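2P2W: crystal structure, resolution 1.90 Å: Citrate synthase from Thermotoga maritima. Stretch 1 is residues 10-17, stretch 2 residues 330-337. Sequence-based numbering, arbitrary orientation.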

# COMPACT_ATOMS: atom_id res chain seq x y z
N LYS A 10 16.23 5.14 11.58
CA LYS A 10 16.70 5.41 10.24
C LYS A 10 16.61 4.11 9.45
O LYS A 10 17.35 3.16 9.72
CB LYS A 10 18.15 5.91 10.27
CG LYS A 10 18.35 7.19 11.08
CD LYS A 10 19.83 7.42 11.38
CE LYS A 10 20.05 8.73 12.12
NZ LYS A 10 19.83 9.90 11.22
N ILE A 11 15.71 4.07 8.47
CA ILE A 11 15.52 2.87 7.68
C ILE A 11 16.32 2.84 6.38
O ILE A 11 16.30 1.84 5.65
CB ILE A 11 14.02 2.65 7.38
CG1 ILE A 11 13.47 3.81 6.53
CG2 ILE A 11 13.24 2.58 8.68
CD1 ILE A 11 13.39 3.52 5.05
N CYS A 12 17.04 3.92 6.09
CA CYS A 12 17.84 3.98 4.87
C CYS A 12 18.68 5.24 4.81
O CYS A 12 18.55 6.13 5.65
CB CYS A 12 16.94 3.94 3.63
SG CYS A 12 16.02 5.49 3.30
N GLU A 13 19.55 5.30 3.80
CA GLU A 13 20.37 6.48 3.55
C GLU A 13 19.71 7.12 2.34
O GLU A 13 19.28 6.41 1.43
CB GLU A 13 21.81 6.11 3.18
CG GLU A 13 22.61 5.41 4.25
CD GLU A 13 24.11 5.48 3.97
OE1 GLU A 13 24.52 5.19 2.83
OE2 GLU A 13 24.87 5.82 4.90
N SER A 14 19.64 8.44 2.32
CA SER A 14 19.03 9.12 1.19
C SER A 14 19.71 10.46 0.92
O SER A 14 20.14 11.17 1.82
CB SER A 14 17.55 9.35 1.49
OG SER A 14 16.92 9.95 0.36
N SER A 15 19.85 10.77 -0.39
CA SER A 15 20.38 12.06 -0.77
C SER A 15 19.30 12.96 -1.39
O SER A 15 19.58 14.02 -1.95
CB SER A 15 21.50 11.83 -1.78
OG SER A 15 20.95 11.32 -3.00
N ILE A 16 18.03 12.50 -1.31
CA ILE A 16 16.93 13.23 -1.95
C ILE A 16 16.50 14.47 -1.16
O ILE A 16 16.33 15.56 -1.69
CB ILE A 16 15.74 12.28 -2.08
CG1 ILE A 16 16.05 11.15 -3.05
CG2 ILE A 16 14.52 13.06 -2.62
CD1 ILE A 16 14.91 10.13 -3.12
N CYS A 17 16.30 14.31 0.14
CA CYS A 17 15.79 15.41 0.95
C CYS A 17 16.29 15.44 2.38
O CYS A 17 16.37 14.41 3.05
CB CYS A 17 14.27 15.34 0.93
SG CYS A 17 13.39 16.21 2.24
N THR A 330 8.13 8.24 -5.95
CA THR A 330 8.88 7.53 -6.98
C THR A 330 10.39 7.75 -6.88
O THR A 330 11.17 6.83 -7.11
CB THR A 330 8.38 7.91 -8.41
OG1 THR A 330 8.46 9.32 -8.60
CG2 THR A 330 6.94 7.47 -8.60
N ALA A 331 10.81 8.97 -6.53
CA ALA A 331 12.23 9.27 -6.39
C ALA A 331 12.82 8.34 -5.32
O ALA A 331 13.89 7.75 -5.50
CB ALA A 331 12.42 10.73 -5.99
N HIS A 332 12.11 8.21 -4.20
CA HIS A 332 12.55 7.34 -3.11
C HIS A 332 12.58 5.87 -3.51
O HIS A 332 13.54 5.17 -3.23
CB HIS A 332 11.66 7.54 -1.89
CG HIS A 332 12.11 8.66 -1.00
ND1 HIS A 332 13.16 8.52 -0.12
CD2 HIS A 332 11.69 9.94 -0.89
CE1 HIS A 332 13.38 9.68 0.49
NE2 HIS A 332 12.50 10.55 0.04
N VAL A 333 11.52 5.40 -4.16
CA VAL A 333 11.47 4.00 -4.59
C VAL A 333 12.70 3.70 -5.46
O VAL A 333 13.42 2.72 -5.22
CB VAL A 333 10.18 3.70 -5.40
CG1 VAL A 333 10.28 2.33 -6.06
CG2 VAL A 333 8.97 3.74 -4.47
N ILE A 334 12.94 4.55 -6.45
CA ILE A 334 14.08 4.39 -7.36
C ILE A 334 15.40 4.33 -6.61
O ILE A 334 16.22 3.44 -6.84
CB ILE A 334 14.14 5.56 -8.37
CG1 ILE A 334 12.94 5.51 -9.32
CG2 ILE A 334 15.45 5.48 -9.16
CD1 ILE A 334 12.72 6.77 -10.10
N GLU A 335 15.62 5.29 -5.71
CA GLU A 335 16.85 5.35 -4.93
C GLU A 335 17.00 4.10 -4.06
O GLU A 335 18.04 3.44 -4.08
CB GLU A 335 16.84 6.59 -4.03
CG GLU A 335 18.12 6.77 -3.22
CD GLU A 335 18.05 7.97 -2.28
OE1 GLU A 335 17.21 7.95 -1.36
OE2 GLU A 335 18.83 8.93 -2.47
N TYR A 336 15.95 3.78 -3.31
CA TYR A 336 15.99 2.62 -2.42
C TYR A 336 16.29 1.28 -3.11
O TYR A 336 17.17 0.53 -2.65
CB TYR A 336 14.66 2.47 -1.68
CG TYR A 336 14.73 1.47 -0.55
CD1 TYR A 336 15.30 1.82 0.68
CD2 TYR A 336 14.26 0.17 -0.72
CE1 TYR A 336 15.39 0.90 1.71
CE2 TYR A 336 14.35 -0.76 0.31
CZ TYR A 336 14.92 -0.39 1.53
OH TYR A 336 15.00 -1.30 2.55
N VAL A 337 15.57 0.97 -4.17
CA VAL A 337 15.78 -0.33 -4.82
C VAL A 337 17.13 -0.45 -5.56
O VAL A 337 17.53 -1.52 -5.99
CB VAL A 337 14.63 -0.61 -5.79
CG1 VAL A 337 13.30 -0.57 -5.05
CG2 VAL A 337 14.63 0.43 -6.90
O HOH W 1 14.70 -0.34 5.28
O HOH W 2 16.98 5.09 -0.37
O HOH W 3 19.00 9.94 -5.00

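Glu-335 is the polar centre of this contact, its carboxylate gripping the chain where strand 10-14 gives way to a loop. The hydroxyl of Ser-14 donates a hydrogen bond from OG to Glu-335 OE1 at 2.7 Å, and the backbone amide of Ser-15 donates from N to Glu-335 OE2 at 3.0 Å. The second bond is almost linear, with an N-H...O angle of 173°. Each carboxylate oxygen thus accepts a hydrogen bond from one of two consecutive residues, one from a side chain and one from the main chain. Glu-335 can reach them because its CA-to-CB bond points toward the strand and both chi1 and chi2 are t, which extends the side chain before the carboxylate turns at chi3 = 64°.

Ser-14 OG serves twice: while donating to Glu-335 it accepts a hydrogen bond from Ile-16 N at 3.2 Å, so the same hydroxyl ties the local turn of the chain to the helix. Ser-15 OG also lies 3.2 Å from Glu-335 OE2, and water 3 adds a link beside it, donating to Glu-335 OE2 at 2.7 Å and lying 3.1 Å from Ser-15 OG. Water 2 sits between two acceptors, 3.0 Å from Glu-335 OE1 and 3.2 Å from Glu-13 O. Farther along, water 1 donates to Ile-11 O at 2.7 Å and to Tyr-336 OH at 2.9 Å, joining the strand backbone to the tip of the tyrosine.

The packing is led by Ile-16, which has the largest area covered by the opposing stretch. With chi1 m and chi2 t, its side chain extends to the helix and places CD1 over one face of the His-332 ring, 3.7 Å from the ring centroid and only 5° off the normal. This is a CH-pi contact, in which the methyl hydrogens meet the pi cloud. The same methyl packs against the small side chain of Ala-331, with Ile-16 CD1 to Ala-331 CB at 3.8 Å, and comes within 3.5 Å of Ala-331 O. Ala-331 O accepts the helical hydrogen bond from Glu-335 N at 3.0 Å; its approach to the methyl, which is no conventional donor, is van der Waals packing. Ser-14 OG approaches the imidazole obliquely, 3.6 Å from His-332 CE1.

At the other end, Tyr-336 offers its ring edge to the strand. Cys-12 CB lies 3.9 Å from Tyr-336 CE1 in an apolar contact, and Ile-11 O stands 4.2 Å from the same carbon, near the ring plane. The CA-to-CB bond of Tyr-336 points sideways, but the end of its side chain comes nearer the strand.

The backbones cross nearly at right angles, at 96°, with a closest axial approach of 9.3 Å. Side chains therefore fill the gap, and the buried surface is a modest 371 Å² summed over both sides. Touching residues are at least 315 positions apart in sequence, so these bonds and contacts join regions far apart in sequence.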